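Local coordinates for pyruvate kinase 1 (Trypanosoma brucei brucei, PDB 4KCT), which catalyses the last step of glycolysis, transferring phosphate from phosphoenolpyruvate to ADP to give pyruvate and ATP, and also has an intrinsic decarboxylase activity, at residues R20-I24 against N433-V439; P181-V185 against H243-Q247. Residue numbers count along the deposited sequence, not the author numbering.

Contact 1: R20-I24 against N433-V439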
# COMPACT_ATOMS: atom_id res chain seq x y z
N ARG A 20 -24.40 -14.51 12.31
CA ARG A 20 -23.08 -14.91 12.80
C ARG A 20 -22.41 -15.72 11.69
O ARG A 20 -22.97 -16.68 11.20
CB ARG A 20 -23.25 -15.79 14.06
CG ARG A 20 -21.96 -16.48 14.52
CD ARG A 20 -22.12 -16.96 15.96
NE ARG A 20 -23.33 -17.78 16.16
CZ ARG A 20 -23.41 -19.06 15.78
NH1 ARG A 20 -22.34 -19.66 15.25
NH2 ARG A 20 -24.48 -19.77 16.08
N ALA A 21 -21.17 -15.36 11.36
CA ALA A 21 -20.43 -16.04 10.31
C ALA A 21 -19.65 -17.24 10.82
O ALA A 21 -19.50 -18.25 10.11
CB ALA A 21 -19.48 -15.06 9.63
N ASN A 22 -19.06 -17.12 12.01
CA ASN A 22 -18.21 -18.21 12.52
C ASN A 22 -19.02 -19.36 13.11
O ASN A 22 -20.22 -19.22 13.41
CB ASN A 22 -17.19 -17.68 13.57
CG ASN A 22 -16.26 -16.65 12.99
OD1 ASN A 22 -16.54 -15.44 13.05
ND2 ASN A 22 -15.23 -17.12 12.27
N ARG A 23 -18.37 -20.52 13.24
CA ARG A 23 -19.10 -21.76 13.56
C ARG A 23 -18.54 -22.36 14.84
O ARG A 23 -17.36 -22.23 15.13
CB ARG A 23 -18.99 -22.76 12.39
CG ARG A 23 -19.63 -22.24 11.08
CD ARG A 23 -21.14 -22.13 11.24
NE ARG A 23 -21.76 -21.50 10.07
CZ ARG A 23 -22.32 -20.28 10.07
NH1 ARG A 23 -22.22 -19.49 11.14
NH2 ARG A 23 -22.87 -19.81 8.95
N ILE A 24 -19.41 -23.06 15.59
CA ILE A 24 -19.08 -23.56 16.92
C ILE A 24 -19.17 -25.11 16.95
O ILE A 24 -20.18 -25.70 16.56
CB ILE A 24 -20.02 -22.96 17.99
CG1 ILE A 24 -19.85 -21.43 18.01
CG2 ILE A 24 -19.76 -23.57 19.38
CD1 ILE A 24 -20.95 -20.70 18.80
N ASN A 433 -20.81 -27.11 7.71
CA ASN A 433 -20.87 -26.52 9.06
C ASN A 433 -19.51 -26.10 9.62
O ASN A 433 -19.46 -25.35 10.62
CB ASN A 433 -21.51 -27.51 10.07
CG ASN A 433 -23.04 -27.48 10.04
OD1 ASN A 433 -23.64 -26.46 10.33
ND2 ASN A 433 -23.65 -28.64 9.86
N VAL A 434 -18.41 -26.61 9.06
CA VAL A 434 -17.10 -26.07 9.49
C VAL A 434 -16.58 -24.90 8.66
O VAL A 434 -15.45 -24.47 8.83
CB VAL A 434 -16.01 -27.14 9.62
CG1 VAL A 434 -16.38 -28.15 10.70
CG2 VAL A 434 -15.78 -27.85 8.28
N THR A 435 -17.42 -24.34 7.79
CA THR A 435 -16.94 -23.33 6.86
C THR A 435 -17.61 -22.00 7.12
O THR A 435 -18.85 -21.93 7.19
CB THR A 435 -17.13 -23.79 5.41
OG1 THR A 435 -16.12 -24.77 5.11
CG2 THR A 435 -16.99 -22.63 4.46
N ARG A 436 -16.80 -20.96 7.33
CA ARG A 436 -17.32 -19.66 7.76
C ARG A 436 -18.43 -19.18 6.81
O ARG A 436 -18.25 -19.20 5.58
CB ARG A 436 -16.17 -18.64 7.80
CG ARG A 436 -16.57 -17.25 8.32
CD ARG A 436 -15.35 -16.32 8.26
NE ARG A 436 -15.67 -14.96 8.71
CZ ARG A 436 -16.18 -14.00 7.92
NH1 ARG A 436 -16.46 -12.82 8.44
NH2 ARG A 436 -16.39 -14.23 6.62
N SER A 437 -19.52 -18.64 7.39
CA SER A 437 -20.59 -17.89 6.62
C SER A 437 -21.66 -18.74 5.94
O SER A 437 -22.68 -18.21 5.53
CB SER A 437 -19.98 -16.97 5.56
OG SER A 437 -18.97 -16.18 6.12
N VAL A 438 -21.38 -20.02 5.71
CA VAL A 438 -22.22 -20.84 4.85
C VAL A 438 -23.44 -21.32 5.61
O VAL A 438 -23.34 -21.65 6.80
CB VAL A 438 -21.46 -22.06 4.26
CG1 VAL A 438 -22.40 -22.95 3.47
CG2 VAL A 438 -20.34 -21.57 3.35
N VAL A 439 -24.60 -21.18 4.97
CA VAL A 439 -25.85 -21.73 5.49
C VAL A 439 -26.45 -22.59 4.37
O VAL A 439 -26.60 -22.12 3.25
CB VAL A 439 -26.84 -20.59 5.85
CG1 VAL A 439 -28.16 -21.18 6.35
CG2 VAL A 439 -26.24 -19.69 6.93
O HOH W 1 -15.76 -13.53 11.30
O HOH W 2 -23.79 -16.90 7.71
O HOH W 3 -21.55 -23.27 8.07
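Two segments 409 residues apart in sequence meet here through one main-chain hydrogen bond and the R23 side chain. R20-I24 is a loop entering strand 23-27, and N433-V439 leads through a type II turn, T435 to V438, into strand 438-442; S437, third in the turn, has positive phi. The CA atoms come closest at A21 and S437, 4.1 Å apart, and the single main-chain hydrogen bond across the contact is formed there, S437 N to A21 O at 2.7 Å. The same carbonyl takes a CA-H...O contact from R436, CA to O 3.5 Å.

R23 spans both segments. Its NH2 donates to V438 O, at the end of the turn, at 2.9 Å, its NH1 to R20 O at 2.9 Å and N22 O at 3.0 Å in its own loop, and one guanidinium face covers S437 N. Water 3 joins R23 NE to V438 O, and water 2 joins R23 NH2 to S437 O. R436, extended, lays its own guanidinium face on A21, CB to CZ 3.9 Å; water 1 links its NE to N22 OD1, while NH2 is held by P415 O.

The site is buried where the lead-in to the first barrel strand meets the turn before strand 438-442, an edge strand of the alpha/beta domain's sheet. Backbone hydrogen bonds join R23 to D326 and V328, I24 to S47, and S437 and V439 to I419, while R20 and I24 pack on helix 340-356.

Contact 2: P181-V185 against H243-Q247; sequences PGCEV and HQGVQ
The irregular segment P181-V185, in the loop after strand 177-179 of the mixed sheet, meets the first turn of helix 243-247, which follows barrel strand 235-240; the contact ties the chain returning from the inserted domain to the barrel. P181, C183, E184 and V185 are extended; G182 between them has phi/psi 83/1. The nearest CA pairs are G182 with H243, 5.8 Å, and E184 with Q244, 7.0 Å.

H243, chi1 p and chi2 -71°, turns one ring face to G182, whose CA lies 3.9 Å from the ring centroid in a CH-pi contact. Its NE2 donates to E184 OE1 at 3.1 Å, and a water lies 2.7 Å from its ND1 while accepting from H243 N at 2.9 Å and G182 N at 3.1 Å. E184 reaches back with chi1 and chi2 both m. Q244, m then t, offers weak bonds: NE2 to E184 OE2 at 3.2 Å and to V185 O at 3.4 Å. V185 N donates weakly to Q244 OE1 at 3.5 Å, while N242 ND2 gives Q244 OE1 its stronger bond. F13 of the second subunit packs on Q247 and H243.

E184 is thus held by one well-aligned His-carboxylate hydrogen bond and a weak one from Q244.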
# COMPACT_ATOMS: atom_id res chain seq x y z
N PRO A 181 9.18 -33.21 24.02
CA PRO A 181 8.96 -31.90 23.38
C PRO A 181 10.07 -31.61 22.39
O PRO A 181 11.23 -31.88 22.69
CB PRO A 181 8.99 -30.91 24.55
CG PRO A 181 9.75 -31.62 25.63
CD PRO A 181 9.40 -33.08 25.47
N GLY A 182 9.70 -31.31 21.16
CA GLY A 182 10.70 -30.97 20.15
C GLY A 182 11.35 -32.17 19.49
O GLY A 182 12.18 -32.01 18.62
N CYS A 183 10.94 -33.39 19.86
CA CYS A 183 11.61 -34.61 19.38
C CYS A 183 10.84 -35.26 18.24
O CYS A 183 9.60 -35.34 18.26
CB CYS A 183 11.78 -35.63 20.52
SG CYS A 183 12.72 -35.02 21.93
N GLU A 184 11.57 -35.83 17.28
CA GLU A 184 10.93 -36.58 16.20
C GLU A 184 10.45 -37.93 16.74
O GLU A 184 11.25 -38.75 17.18
CB GLU A 184 11.90 -36.78 15.03
CG GLU A 184 12.54 -35.49 14.52
CD GLU A 184 11.55 -34.59 13.79
OE1 GLU A 184 11.74 -33.35 13.83
OE2 GLU A 184 10.58 -35.12 13.20
N VAL A 185 9.14 -38.10 16.82
CA VAL A 185 8.56 -39.33 17.30
C VAL A 185 7.95 -40.08 16.12
O VAL A 185 7.34 -39.46 15.24
CB VAL A 185 7.48 -39.04 18.34
CG1 VAL A 185 6.60 -40.26 18.57
CG2 VAL A 185 8.12 -38.55 19.64
N HIS A 243 5.52 -30.31 17.41
CA HIS A 243 6.36 -29.47 16.56
C HIS A 243 6.43 -30.02 15.14
O HIS A 243 6.57 -29.25 14.19
CB HIS A 243 7.75 -29.30 17.16
CG HIS A 243 8.67 -30.43 16.86
ND1 HIS A 243 8.51 -31.65 17.45
CD2 HIS A 243 9.62 -30.60 15.85
CE1 HIS A 243 9.39 -32.52 16.90
NE2 HIS A 243 10.05 -31.88 15.91
N GLN A 244 6.35 -31.34 14.97
CA GLN A 244 6.35 -31.95 13.62
C GLN A 244 5.17 -31.49 12.80
O GLN A 244 5.32 -31.16 11.63
CB GLN A 244 6.31 -33.49 13.70
CG GLN A 244 7.51 -34.11 14.37
CD GLN A 244 7.30 -35.60 14.64
OE1 GLN A 244 6.63 -35.99 15.61
NE2 GLN A 244 7.72 -36.41 13.72
N GLY A 245 3.98 -31.49 13.40
CA GLY A 245 2.81 -30.96 12.72
C GLY A 245 3.01 -29.53 12.27
O GLY A 245 2.59 -29.15 11.18
N VAL A 246 3.58 -28.70 13.14
CA VAL A 246 3.82 -27.29 12.81
C VAL A 246 4.85 -27.15 11.68
O VAL A 246 4.63 -26.42 10.72
CB VAL A 246 4.26 -26.46 14.06
CG1 VAL A 246 4.63 -25.02 13.64
CG2 VAL A 246 3.17 -26.47 15.13
N GLN A 247 5.94 -27.92 11.78
CA GLN A 247 7.03 -27.85 10.83
C GLN A 247 6.57 -28.33 9.45
O GLN A 247 6.96 -27.77 8.43
CB GLN A 247 8.16 -28.76 11.33
CG GLN A 247 9.36 -28.85 10.42
CD GLN A 247 10.49 -29.64 11.07
OE1 GLN A 247 11.60 -29.70 10.55
NE2 GLN A 247 10.19 -30.26 12.21
O HOH W 4 6.95 -31.45 19.70

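Overall arrangement
The two contacts involve different parts of the TIM barrel, their centres 31 Å apart and their nearest atoms about 19 Å apart, without touching. Contact 2 is nested along the chain inside the loop closed by contact 1. Contact 1 joins the lead-in to the first barrel strand, 23-27, to the C-terminal alpha/beta domain, which carries the bound fructose bisphosphate. Contact 2 joins the chain returning from the mixed sheet of the inserted domain to the helix that follows K239 and E241 of the pyruvate and magnesium site in sequence, though the Q244 side chain is about 13 Å from the magnesium. Both exemplify polar points at which the barrel meets its flanking domains.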